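Local coordinates for acetyl-CoA hydrolase/transferase family protein (Porphyromonas gingivalis, PDB 2NVV), which probably hydrolyses acetyl-CoA or moves coenzyme A between acetate and another carboxylic acid, as a zinc-binding member of the acetyl-CoA hydrolase/transferase family, at residues Asn31-Pro36 with Ile124-Asp129; Gly118-Ala123 with Arg150-Ile155; Asp133-Pro138 with Tyr198-Pro203; Arg154-Leu159 with Lys205-Val210. All blocks are in the same frame, centred on the assembly; numbering follows the deposited sequence.

Interaction 1: Asn31-Pro36 with Ile124-Asp129; sequences NPKVVP and IIEVAD
Glu126 leaves its strand with CG anti to the backbone N (chi1 -179°) and stays extended to its carboxylate, while Lys33 carries CG beside its own backbone N and runs straight until one bend at chi4 (65°) swings NZ inward. The two chains cross obliquely and meet tip to tip in a salt bridge, Lys33 NZ to Glu126 OE1 at 2.6 Å, the ammonium arriving from above the carboxylate plane. That bend also gives Lys33 NZ a hydrogen bond of 2.9 Å to Asn31 O, made in the carbonyl plane, so one ammonium bridges back to the backbone of its own loop and ties it to the strand. Glu126 is buried but well supplied: OE1 also takes Asn160 ND2 and OE2 takes Thr139 OG1, which would favour a charged carboxylate. Two residues back along the strand the chemistry turns apolar. Ile124 holds CG2 anti to the backbone N, and this methyl meets Pro32 CB at 3.6 Å, the two side chains crossing at about a right angle. Val35 CB approaches the same Ile124 CG2 to 4.1 Å. Segment 31-36 is the loop leading into helix 35-47 and that helix's first two residues; Leu67 of helix 65-73 packs on Pro32, and strand 122-127 runs in the parallel sheet between strand 20-23 and strand 154-160, whose Glu158 accepts from Lys33 N.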
loop_
_atom_site.group_PDB
_atom_site.type_symbol
_atom_site.label_atom_id
_atom_site.label_comp_id
_atom_site.label_asym_id
_atom_site.label_seq_id
_atom_site.Cartn_x
_atom_site.Cartn_y
_atom_site.Cartn_z
ATOM N N ASN A 31 -22.046 -10.760 14.148
ATOM C CA ASN A 31 -22.287 -9.569 14.954
ATOM C C ASN A 31 -23.448 -9.704 15.923
ATOM O O ASN A 31 -24.417 -10.410 15.652
ATOM C CB ASN A 31 -22.578 -8.378 14.041
ATOM C CG ASN A 31 -21.333 -7.650 13.611
ATOM O OD1 ASN A 31 -20.815 -6.798 14.328
ATOM N ND2 ASN A 31 -20.835 -7.990 12.439
ATOM N N PRO A 32 -23.365 -9.018 17.076
ATOM C CA PRO A 32 -24.438 -9.069 18.066
ATOM C C PRO A 32 -25.665 -8.402 17.425
ATOM O O PRO A 32 -25.516 -7.437 16.677
ATOM C CB PRO A 32 -23.853 -8.278 19.236
ATOM C CG PRO A 32 -22.926 -7.310 18.559
ATOM C CD PRO A 32 -22.246 -8.199 17.568
ATOM N N LYS A 33 -26.863 -8.912 17.718
ATOM C CA LYS A 33 -28.088 -8.390 17.117
ATOM C C LYS A 33 -29.173 -7.846 18.054
ATOM O O LYS A 33 -30.116 -7.188 17.598
ATOM C CB LYS A 33 -28.706 -9.483 16.244
ATOM C CG LYS A 33 -27.775 -10.037 15.203
ATOM C CD LYS A 33 -28.296 -11.356 14.659
ATOM C CE LYS A 33 -27.391 -11.904 13.560
ATOM N NZ LYS A 33 -26.044 -12.265 14.050
ATOM N N VAL A 34 -29.061 -8.107 19.353
ATOM C CA VAL A 34 -30.096 -7.638 20.267
ATOM C C VAL A 34 -29.622 -6.644 21.345
ATOM O O VAL A 34 -30.374 -5.763 21.772
ATOM C CB VAL A 34 -30.816 -8.853 20.922
ATOM C CG1 VAL A 34 -29.954 -9.446 22.008
ATOM C CG2 VAL A 34 -32.175 -8.438 21.464
ATOM N N VAL A 35 -28.373 -6.761 21.766
ATOM C CA VAL A 35 -27.871 -5.848 22.773
ATOM C C VAL A 35 -27.663 -4.421 22.252
ATOM O O VAL A 35 -28.065 -3.456 22.902
ATOM C CB VAL A 35 -26.560 -6.367 23.393
ATOM C CG1 VAL A 35 -25.975 -5.311 24.347
ATOM C CG2 VAL A 35 -26.833 -7.654 24.151
ATOM N N PRO A 36 -27.020 -4.263 21.077
ATOM C CA PRO A 36 -26.824 -2.892 20.582
ATOM C C PRO A 36 -28.112 -2.058 20.492
ATOM O O PRO A 36 -28.083 -0.838 20.672
ATOM C CB PRO A 36 -26.138 -3.099 19.227
ATOM C CG PRO A 36 -26.434 -4.524 18.876
ATOM C CD PRO A 36 -26.375 -5.238 20.182
ATOM N N ILE A 124 -18.892 -6.663 22.775
ATOM C CA ILE A 124 -20.170 -7.352 22.625
ATOM C C ILE A 124 -19.907 -8.385 21.534
ATOM O O ILE A 124 -19.490 -8.021 20.438
ATOM C CB ILE A 124 -21.299 -6.428 22.131
ATOM C CG1 ILE A 124 -21.222 -5.052 22.802
ATOM C CG2 ILE A 124 -22.640 -7.085 22.405
ATOM C CD1 ILE A 124 -21.534 -5.031 24.256
ATOM N N ILE A 125 -20.133 -9.664 21.821
ATOM C CA ILE A 125 -19.882 -10.691 20.820
ATOM C C ILE A 125 -21.021 -11.693 20.645
ATOM O O ILE A 125 -21.760 -11.974 21.583
ATOM C CB ILE A 125 -18.591 -11.475 21.151
ATOM C CG1 ILE A 125 -18.743 -12.197 22.489
ATOM C CG2 ILE A 125 -17.413 -10.526 21.221
ATOM C CD1 ILE A 125 -17.555 -13.070 22.871
ATOM N N GLU A 126 -21.183 -12.206 19.429
ATOM C CA GLU A 126 -22.197 -13.225 19.176
ATOM C C GLU A 126 -21.459 -14.565 19.190
ATOM O O GLU A 126 -20.410 -14.713 18.573
ATOM C CB GLU A 126 -22.887 -13.032 17.832
ATOM C CG GLU A 126 -23.946 -14.090 17.609
ATOM C CD GLU A 126 -24.644 -13.969 16.286
ATOM O OE1 GLU A 126 -25.834 -13.595 16.291
ATOM O OE2 GLU A 126 -23.998 -14.252 15.247
ATOM N N VAL A 127 -22.019 -15.550 19.876
ATOM C CA VAL A 127 -21.352 -16.830 20.013
ATOM C C VAL A 127 -22.211 -18.053 19.692
ATOM O O VAL A 127 -23.451 -18.002 19.734
ATOM C CB VAL A 127 -20.792 -16.933 21.455
ATOM C CG1 VAL A 127 -20.213 -18.277 21.712
ATOM C CG2 VAL A 127 -19.718 -15.870 21.661
ATOM N N ALA A 128 -21.538 -19.148 19.344
ATOM C CA ALA A 128 -22.212 -20.412 19.048
ATOM C C ALA A 128 -22.094 -21.260 20.312
ATOM O O ALA A 128 -22.829 -22.229 20.503
ATOM C CB ALA A 128 -21.539 -21.124 17.865
ATOM N N ASP A 129 -21.146 -20.884 21.164
ATOM C CA ASP A 129 -20.915 -21.570 22.428
ATOM C C ASP A 129 -19.888 -20.848 23.282
ATOM O O ASP A 129 -18.827 -20.438 22.805
ATOM C CB ASP A 129 -20.447 -23.001 22.191
ATOM C CG ASP A 129 -20.518 -23.849 23.445
ATOM O OD1 ASP A 129 -21.602 -23.910 24.062
ATOM O OD2 ASP A 129 -19.496 -24.460 23.815
#

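Interaction 2: Gly118-Ala123 with Arg150-Ile155; sequences GKVDVA and RLADRI
Asp121 O is the best-held polar atom, gripped by two backbone N-H groups in succession. Arg154 N donates in the carbonyl plane over 3.2 Å to Asp121 O, whereas Asp153 N comes in from above that plane, 3.0 Å from the same Asp121 O, and also makes a weak bond to Val120 O. Farther along, Ala123 N gives an in-plane hydrogen bond of 3.0 Å to Arg154 O, and the chains settle into parallel pairing, Val122 beside Arg154 and Ala123 beside Ile155. Arg154 sets CG in the crowded position between backbone N and carbonyl carbon (chi1 44°), then extends to NE, which lays one face of its guanidinium over Asp121 O and Val122 CG1. The polar end is fixed from outside: NE binds Phe14 O and NH2 forms a salt bridge with Asp19. Toward the surface, Lys119 NZ reaches two carboxylates, buried Asp121 and exposed Asp153, in a salt bridge to Asp121 OD1 at 3.3 Å, its hydrogen bond weak, and a long one of 3.6 Å to Asp153 OD1, which would offset the repulsion of the two acids, whose side chains lie side by side; Asp121 OD2 turns to Asn20 N. Among the apolar groups, Ala123 CB touches Ala152 CB at 3.7 Å and Val120 CG2 meets Leu151 CB. Ala152 marks the exit from helix 145-151, so here this beta-alpha-beta crossover returns to the parallel sheet, with strand 154-160 joining strand 122-127 on the flank away from strand 20-23.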
loop_
_atom_site.group_PDB
_atom_site.type_symbol
_atom_site.label_atom_id
_atom_site.label_comp_id
_atom_site.label_asym_id
_atom_site.label_seq_id
_atom_site.Cartn_x
_atom_site.Cartn_y
_atom_site.Cartn_z
ATOM N N GLY A 118 -7.418 4.578 21.708
ATOM C CA GLY A 118 -7.559 4.370 23.136
ATOM C C GLY A 118 -7.763 2.997 23.741
ATOM O O GLY A 118 -7.092 2.021 23.411
ATOM N N LYS A 119 -8.711 2.946 24.670
ATOM C CA LYS A 119 -9.052 1.730 25.385
ATOM C C LYS A 119 -10.338 1.092 24.841
ATOM O O LYS A 119 -11.166 1.761 24.234
ATOM C CB LYS A 119 -9.253 2.054 26.869
ATOM C CG LYS A 119 -9.673 0.852 27.705
ATOM C CD LYS A 119 -10.679 1.217 28.802
ATOM C CE LYS A 119 -10.078 2.127 29.865
ATOM N NZ LYS A 119 -11.024 2.364 30.998
ATOM N N VAL A 120 -10.479 -0.211 25.057
ATOM C CA VAL A 120 -11.677 -0.943 24.666
ATOM C C VAL A 120 -12.326 -1.245 26.019
ATOM O O VAL A 120 -11.803 -2.042 26.805
ATOM C CB VAL A 120 -11.360 -2.292 23.976
ATOM C CG1 VAL A 120 -12.650 -2.932 23.520
ATOM C CG2 VAL A 120 -10.431 -2.096 22.799
ATOM N N ASP A 121 -13.448 -0.596 26.303
ATOM C CA ASP A 121 -14.123 -0.799 27.575
ATOM C C ASP A 121 -14.905 -2.104 27.645
ATOM O O ASP A 121 -14.791 -2.869 28.601
ATOM C CB ASP A 121 -15.047 0.382 27.845
ATOM C CG ASP A 121 -14.282 1.649 28.103
ATOM O OD1 ASP A 121 -13.656 1.756 29.176
ATOM O OD2 ASP A 121 -14.294 2.531 27.226
ATOM N N VAL A 122 -15.707 -2.357 26.625
ATOM C CA VAL A 122 -16.481 -3.579 26.584
ATOM C C VAL A 122 -16.499 -4.154 25.171
ATOM O O VAL A 122 -16.303 -3.437 24.176
ATOM C CB VAL A 122 -17.935 -3.338 27.130
ATOM C CG1 VAL A 122 -18.279 -1.857 27.068
ATOM C CG2 VAL A 122 -18.948 -4.137 26.352
ATOM N N ALA A 123 -16.689 -5.471 25.102
ATOM C CA ALA A 123 -16.759 -6.187 23.844
ATOM C C ALA A 123 -18.094 -6.915 23.813
ATOM O O ALA A 123 -18.414 -7.668 24.740
ATOM C CB ALA A 123 -15.616 -7.185 23.749
ATOM N N ARG A 150 -9.493 -9.645 24.168
ATOM C CA ARG A 150 -8.273 -9.539 24.946
ATOM C C ARG A 150 -8.162 -8.182 25.632
ATOM O O ARG A 150 -7.871 -8.104 26.829
ATOM C CB ARG A 150 -7.049 -9.741 24.047
ATOM C CG ARG A 150 -5.748 -9.519 24.778
ATOM C CD ARG A 150 -4.671 -8.905 23.896
ATOM N NE ARG A 150 -3.824 -9.913 23.259
ATOM C CZ ARG A 150 -2.499 -9.817 23.173
ATOM N NH1 ARG A 150 -1.876 -8.759 23.688
ATOM N NH2 ARG A 150 -1.797 -10.768 22.561
ATOM N N LEU A 151 -8.404 -7.120 24.867
ATOM C CA LEU A 151 -8.297 -5.754 25.362
ATOM C C LEU A 151 -9.454 -5.198 26.196
ATOM O O LEU A 151 -9.248 -4.259 26.963
ATOM C CB LEU A 151 -8.058 -4.817 24.181
ATOM C CG LEU A 151 -6.650 -4.473 23.683
ATOM C CD1 LEU A 151 -5.666 -5.588 23.973
ATOM C CD2 LEU A 151 -6.746 -4.169 22.183
ATOM N N ALA A 152 -10.659 -5.750 26.038
ATOM C CA ALA A 152 -11.839 -5.260 26.764
ATOM C C ALA A 152 -11.818 -5.507 28.258
ATOM O O ALA A 152 -11.320 -6.527 28.717
ATOM C CB ALA A 152 -13.110 -5.862 26.171
ATOM N N ASP A 153 -12.372 -4.560 29.012
ATOM C CA ASP A 153 -12.461 -4.665 30.461
ATOM C C ASP A 153 -13.545 -5.688 30.817
ATOM O O ASP A 153 -13.405 -6.465 31.764
ATOM C CB ASP A 153 -12.835 -3.314 31.063
ATOM C CG ASP A 153 -11.672 -2.349 31.119
ATOM O OD1 ASP A 153 -11.928 -1.137 31.302
ATOM O OD2 ASP A 153 -10.508 -2.793 31.000
ATOM N N ARG A 154 -14.636 -5.670 30.059
ATOM C CA ARG A 154 -15.735 -6.601 30.285
ATOM C C ARG A 154 -16.329 -7.053 28.961
ATOM O O ARG A 154 -16.303 -6.318 27.969
ATOM C CB ARG A 154 -16.805 -5.961 31.173
ATOM C CG ARG A 154 -17.132 -4.539 30.802
ATOM C CD ARG A 154 -18.042 -3.872 31.831
ATOM N NE ARG A 154 -18.415 -2.523 31.403
ATOM C CZ ARG A 154 -17.570 -1.506 31.333
ATOM N NH1 ARG A 154 -16.302 -1.683 31.674
ATOM N NH2 ARG A 154 -17.974 -0.321 30.896
ATOM N N ILE A 155 -16.851 -8.279 28.949
ATOM C CA ILE A 155 -17.427 -8.864 27.743
ATOM C C ILE A 155 -18.891 -9.217 27.891
ATOM O O ILE A 155 -19.296 -9.807 28.887
ATOM C CB ILE A 155 -16.668 -10.141 27.341
ATOM C CG1 ILE A 155 -15.199 -9.806 27.075
ATOM C CG2 ILE A 155 -17.316 -10.774 26.117
ATOM C CD1 ILE A 155 -14.330 -11.009 26.823
#

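Interaction 3: Asp133-Pro138 with Tyr198-Pro203; sequences DGKILP and YVQVDP
Three backbone hydrogen bonds, all received in the carbonyl plane, zip the two segments together antiparallel: Val201 N to Gly134 O at 2.8 Å, Ile136 N to Val199 O at 2.8 Å and Val199 N to Ile136 O at 3.0 Å. They form one side of a small three-stranded antiparallel sheet, in which strand 135-137 is central, 199-200 is one edge and 129-130 the other. Ile136 and Val199 are the hydrogen-bonded pair and lie side by side, pointing the same way. Val199 puts CG1 in the crowded position between backbone N and carbonyl carbon, and this methyl rests on Ile136 CB. The Ile136 and Val201 side chains cross at about a right angle, Ile136 CD1 3.5 Å from Val201 CG2. This buried face also receives Leu145 and Cys149 from helix 145-151, and Ile136 touches Ile125 and Val127 of the large parallel sheet. Just before strand 135-137, Gly134 has positive phi (75°) and offers its CA to Val201 O in a CA-H...O contact of 3.4 Å, while Pro203 CB packs against Gly134 N. The opposite face carries Lys135 and Gln200, the non-hydrogen-bonded pair. Lys135 extends fully beyond CG and passes obliquely across Tyr198 in a CH-pi contact: Lys135 CD stands over the ring face, 4.1 Å from the Tyr198 ring centroid and 14° off the ring normal.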
loop_
_atom_site.group_PDB
_atom_site.type_symbol
_atom_site.label_atom_id
_atom_site.label_comp_id
_atom_site.label_asym_id
_atom_site.label_seq_id
_atom_site.Cartn_x
_atom_site.Cartn_y
_atom_site.Cartn_z
ATOM N N ASP A 133 -15.247 -21.958 31.477
ATOM C CA ASP A 133 -13.856 -21.582 31.693
ATOM C C ASP A 133 -13.423 -20.518 30.691
ATOM O O ASP A 133 -12.237 -20.361 30.407
ATOM C CB ASP A 133 -12.936 -22.812 31.603
ATOM C CG ASP A 133 -12.962 -23.473 30.233
ATOM O OD1 ASP A 133 -13.801 -23.077 29.394
ATOM O OD2 ASP A 133 -12.145 -24.394 29.996
ATOM N N GLY A 134 -14.403 -19.799 30.150
ATOM C CA GLY A 134 -14.130 -18.723 29.208
ATOM C C GLY A 134 -13.716 -19.038 27.780
ATOM O O GLY A 134 -12.917 -18.302 27.200
ATOM N N LYS A 135 -14.231 -20.117 27.204
ATOM C CA LYS A 135 -13.883 -20.443 25.822
ATOM C C LYS A 135 -15.005 -19.966 24.908
ATOM O O LYS A 135 -16.166 -20.352 25.069
ATOM C CB LYS A 135 -13.666 -21.949 25.639
ATOM C CG LYS A 135 -12.402 -22.475 26.274
ATOM C CD LYS A 135 -12.190 -23.928 25.907
ATOM C CE LYS A 135 -10.953 -24.512 26.591
ATOM N NZ LYS A 135 -10.778 -25.958 26.224
ATOM N N ILE A 136 -14.648 -19.117 23.950
ATOM C CA ILE A 136 -15.627 -18.563 23.030
ATOM C C ILE A 136 -15.558 -19.178 21.640
ATOM O O ILE A 136 -14.478 -19.321 21.071
ATOM C CB ILE A 136 -15.448 -17.024 22.904
ATOM C CG1 ILE A 136 -15.937 -16.333 24.178
ATOM C CG2 ILE A 136 -16.193 -16.496 21.694
ATOM C CD1 ILE A 136 -14.995 -16.473 25.350
ATOM N N LEU A 137 -16.720 -19.550 21.108
ATOM C CA LEU A 137 -16.812 -20.105 19.763
ATOM C C LEU A 137 -17.647 -19.103 18.959
ATOM O O LEU A 137 -18.855 -18.970 19.182
ATOM C CB LEU A 137 -17.490 -21.488 19.771
ATOM C CG LEU A 137 -17.656 -22.197 18.412
ATOM C CD1 LEU A 137 -16.311 -22.425 17.752
ATOM C CD2 LEU A 137 -18.357 -23.523 18.612
ATOM N N PRO A 138 -17.007 -18.384 18.022
ATOM C CA PRO A 138 -17.642 -17.380 17.165
ATOM C C PRO A 138 -18.677 -18.024 16.258
ATOM O O PRO A 138 -18.788 -19.250 16.209
ATOM C CB PRO A 138 -16.479 -16.824 16.340
ATOM C CG PRO A 138 -15.255 -17.258 17.065
ATOM C CD PRO A 138 -15.614 -18.598 17.610
ATOM N N TYR A 198 -11.113 -21.590 18.881
ATOM C CA TYR A 198 -11.859 -20.832 19.869
ATOM C C TYR A 198 -10.956 -19.778 20.483
ATOM O O TYR A 198 -9.736 -19.838 20.346
ATOM C CB TYR A 198 -12.375 -21.773 20.968
ATOM C CG TYR A 198 -11.269 -22.402 21.781
ATOM C CD1 TYR A 198 -10.605 -21.679 22.765
ATOM C CD2 TYR A 198 -10.851 -23.699 21.533
ATOM C CE1 TYR A 198 -9.552 -22.221 23.479
ATOM C CE2 TYR A 198 -9.789 -24.258 22.246
ATOM C CZ TYR A 198 -9.142 -23.509 23.217
ATOM O OH TYR A 198 -8.077 -24.039 23.918
ATOM N N VAL A 199 -11.562 -18.814 21.162
ATOM C CA VAL A 199 -10.812 -17.764 21.820
ATOM C C VAL A 199 -10.961 -17.956 23.333
ATOM O O VAL A 199 -12.061 -18.141 23.837
ATOM C CB VAL A 199 -11.313 -16.357 21.365
ATOM C CG1 VAL A 199 -12.787 -16.397 21.146
ATOM C CG2 VAL A 199 -10.981 -15.297 22.416
ATOM N N GLN A 200 -9.839 -17.940 24.043
ATOM C CA GLN A 200 -9.821 -18.119 25.494
ATOM C C GLN A 200 -9.761 -16.800 26.258
ATOM O O GLN A 200 -8.870 -15.981 26.029
ATOM C CB GLN A 200 -8.610 -18.968 25.881
ATOM C CG GLN A 200 -8.443 -19.225 27.371
ATOM C CD GLN A 200 -9.403 -20.266 27.904
ATOM O OE1 GLN A 200 -10.526 -19.951 28.285
ATOM N NE2 GLN A 200 -8.968 -21.515 27.926
ATOM N N VAL A 201 -10.710 -16.598 27.166
ATOM C CA VAL A 201 -10.748 -15.382 27.974
ATOM C C VAL A 201 -10.972 -15.749 29.430
ATOM O O VAL A 201 -11.279 -16.896 29.740
ATOM C CB VAL A 201 -11.891 -14.440 27.555
ATOM C CG1 VAL A 201 -11.842 -14.192 26.067
ATOM C CG2 VAL A 201 -13.227 -15.032 27.976
ATOM N N ASP A 202 -10.805 -14.776 30.322
ATOM C CA ASP A 202 -11.029 -15.005 31.744
ATOM C C ASP A 202 -12.536 -14.896 31.916
ATOM O O ASP A 202 -13.117 -13.831 31.699
ATOM C CB ASP A 202 -10.341 -13.927 32.590
ATOM C CG ASP A 202 -10.491 -14.168 34.092
ATOM O OD1 ASP A 202 -11.480 -14.809 34.520
ATOM O OD2 ASP A 202 -9.627 -13.705 34.856
ATOM N N PRO A 203 -13.193 -15.996 32.306
ATOM C CA PRO A 203 -14.650 -15.979 32.489
ATOM C C PRO A 203 -15.145 -14.851 33.394
ATOM O O PRO A 203 -16.302 -14.446 33.319
ATOM C CB PRO A 203 -14.943 -17.376 33.043
ATOM C CG PRO A 203 -13.670 -17.754 33.724
ATOM C CD PRO A 203 -12.618 -17.270 32.764
#

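Interaction 4: Arg154-Leu159 with Lys205-Val210; sequences RIIVEL and KIVGVV
The flat groups here are peptide carbonyls, and donors meet them in different ways. Lys205 O is approached from above its plane by Ile155 N at 2.7 Å, and Val210 O likewise by Leu159 N at 2.8 Å. In-plane bonds reach Ile155 O from Val207 N and Val157 O from Val210 N, the latter 2.8 Å long and nearly straight (173°). Gly208 O receives Val157 N almost along its C=O axis. This ladder is parallel pairing, the strand axes 14° apart, and it sets 206-212 as an outermost strand of the chain's seven-stranded Rossmann-like sheet. Ile155 pairs with Ile206 but Val157 with Val209, so strand 206-210 spends one residue more over that interval, around Val207 and Gly208. Val207 turns CG1 to Arg154 CB and CG2 to Ile156 CG1 at 3.6 Å, both on the same face of strand 154-159. On the face of Ile155 and Val157, Ile206 reaches across obliquely: its CD1 touches Ile155 CB at 3.8 Å, and Ile206 CG2 meets Val157 CG2 at 3.7 Å. On the face of Ile156 and Val210, Ala11 and Val35 from helices 8-12 and 35-47 close over both side chains.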
loop_
_atom_site.group_PDB
_atom_site.type_symbol
_atom_site.label_atom_id
_atom_site.label_comp_id
_atom_site.label_asym_id
_atom_site.label_seq_id
_atom_site.Cartn_x
_atom_site.Cartn_y
_atom_site.Cartn_z
ATOM N N ARG A 154 -14.636 -5.670 30.059
ATOM C CA ARG A 154 -15.735 -6.601 30.285
ATOM C C ARG A 154 -16.329 -7.053 28.961
ATOM O O ARG A 154 -16.303 -6.318 27.969
ATOM C CB ARG A 154 -16.805 -5.961 31.173
ATOM C CG ARG A 154 -17.132 -4.539 30.802
ATOM C CD ARG A 154 -18.042 -3.872 31.831
ATOM N NE ARG A 154 -18.415 -2.523 31.403
ATOM C CZ ARG A 154 -17.570 -1.506 31.333
ATOM N NH1 ARG A 154 -16.302 -1.683 31.674
ATOM N NH2 ARG A 154 -17.974 -0.321 30.896
ATOM N N ILE A 155 -16.851 -8.279 28.949
ATOM C CA ILE A 155 -17.427 -8.864 27.743
ATOM C C ILE A 155 -18.891 -9.217 27.891
ATOM O O ILE A 155 -19.296 -9.807 28.887
ATOM C CB ILE A 155 -16.668 -10.141 27.341
ATOM C CG1 ILE A 155 -15.199 -9.806 27.075
ATOM C CG2 ILE A 155 -17.316 -10.774 26.117
ATOM C CD1 ILE A 155 -14.330 -11.009 26.823
ATOM N N ILE A 156 -19.684 -8.844 26.888
ATOM C CA ILE A 156 -21.108 -9.148 26.870
ATOM C C ILE A 156 -21.333 -10.167 25.762
ATOM O O ILE A 156 -21.209 -9.846 24.584
ATOM C CB ILE A 156 -21.962 -7.895 26.572
ATOM C CG1 ILE A 156 -21.812 -6.874 27.707
ATOM C CG2 ILE A 156 -23.415 -8.299 26.385
ATOM C CD1 ILE A 156 -22.577 -5.582 27.473
ATOM N N VAL A 157 -21.652 -11.396 26.145
ATOM C CA VAL A 157 -21.884 -12.469 25.179
ATOM C C VAL A 157 -23.350 -12.658 24.774
ATOM O O VAL A 157 -24.270 -12.501 25.578
ATOM C CB VAL A 157 -21.358 -13.814 25.714
ATOM C CG1 VAL A 157 -21.531 -14.897 24.656
ATOM C CG2 VAL A 157 -19.898 -13.666 26.136
ATOM N N GLU A 158 -23.544 -13.017 23.513
ATOM C CA GLU A 158 -24.861 -13.232 22.937
ATOM C C GLU A 158 -24.855 -14.652 22.354
ATOM O O GLU A 158 -24.225 -14.897 21.334
ATOM C CB GLU A 158 -25.068 -12.190 21.845
ATOM C CG GLU A 158 -26.494 -11.856 21.512
ATOM C CD GLU A 158 -26.604 -10.585 20.678
ATOM O OE1 GLU A 158 -26.502 -9.468 21.239
ATOM O OE2 GLU A 158 -26.778 -10.710 19.452
ATOM N N LEU A 159 -25.547 -15.579 23.018
ATOM C CA LEU A 159 -25.605 -16.985 22.599
ATOM C C LEU A 159 -26.735 -17.255 21.603
ATOM O O LEU A 159 -27.892 -17.424 22.000
ATOM C CB LEU A 159 -25.805 -17.875 23.823
ATOM C CG LEU A 159 -25.026 -19.186 23.967
ATOM C CD1 LEU A 159 -25.716 -20.033 25.014
ATOM C CD2 LEU A 159 -24.960 -19.943 22.666
ATOM N N LYS A 205 -14.439 -11.864 33.138
ATOM C CA LYS A 205 -14.691 -10.693 32.300
ATOM C C LYS A 205 -16.075 -10.715 31.660
ATOM O O LYS A 205 -16.540 -9.680 31.179
ATOM C CB LYS A 205 -13.650 -10.597 31.191
ATOM C CG LYS A 205 -12.239 -10.452 31.681
ATOM C CD LYS A 205 -11.254 -10.364 30.519
ATOM C CE LYS A 205 -11.483 -9.120 29.676
ATOM N NZ LYS A 205 -10.475 -9.007 28.581
ATOM N N ILE A 206 -16.719 -11.885 31.635
ATOM C CA ILE A 206 -18.054 -12.017 31.045
ATOM C C ILE A 206 -19.104 -11.474 32.020
ATOM O O ILE A 206 -19.493 -12.156 32.965
ATOM C CB ILE A 206 -18.415 -13.493 30.754
ATOM C CG1 ILE A 206 -17.234 -14.232 30.122
ATOM C CG2 ILE A 206 -19.614 -13.554 29.833
ATOM C CD1 ILE A 206 -16.799 -13.691 28.794
ATOM N N VAL A 207 -19.568 -10.249 31.798
ATOM C CA VAL A 207 -20.563 -9.675 32.685
ATOM C C VAL A 207 -21.935 -10.298 32.493
ATOM O O VAL A 207 -22.833 -10.093 33.309
ATOM C CB VAL A 207 -20.672 -8.158 32.502
ATOM C CG1 VAL A 207 -19.362 -7.509 32.892
ATOM C CG2 VAL A 207 -21.034 -7.824 31.061
ATOM N N GLY A 208 -22.100 -11.067 31.419
ATOM C CA GLY A 208 -23.380 -11.709 31.166
ATOM C C GLY A 208 -23.525 -12.384 29.813
ATOM O O GLY A 208 -22.830 -12.041 28.846
ATOM N N VAL A 209 -24.436 -13.354 29.753
ATOM C CA VAL A 209 -24.721 -14.094 28.524
ATOM C C VAL A 209 -26.196 -13.964 28.177
ATOM O O VAL A 209 -27.062 -14.422 28.924
ATOM C CB VAL A 209 -24.393 -15.600 28.658
ATOM C CG1 VAL A 209 -24.718 -16.312 27.352
ATOM C CG2 VAL A 209 -22.915 -15.795 29.011
ATOM N N VAL A 210 -26.476 -13.331 27.044
ATOM C CA VAL A 210 -27.851 -13.131 26.589
ATOM C C VAL A 210 -28.186 -14.188 25.547
ATOM O O VAL A 210 -27.491 -14.319 24.536
ATOM C CB VAL A 210 -28.032 -11.733 25.939
ATOM C CG1 VAL A 210 -29.493 -11.497 25.613
ATOM C CG2 VAL A 210 -27.505 -10.643 26.862
#

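Interactions 1, 2 and 4 all belong to the parallel sheet, with strand 122-127 shared by the first two and strand 154-160, through Arg154 and Ile155, by the second and fourth. Interaction 4 is buried and mostly backbone bonding with aliphatic packing; interaction 1 is also buried yet places a salt bridge at the loop before a helix, where the Glu158 carboxylate of interaction 4 takes the backbone N of Lys33. Interaction 2 runs from buried alanines to a charged cluster nearer the surface. Interaction 3, partly buried, belongs to the small antiparallel sheet: Leu137 pairs with the bulge at Ala128 and Asp129 of interaction 1, and Val201 packs on Ile155 and Ile206.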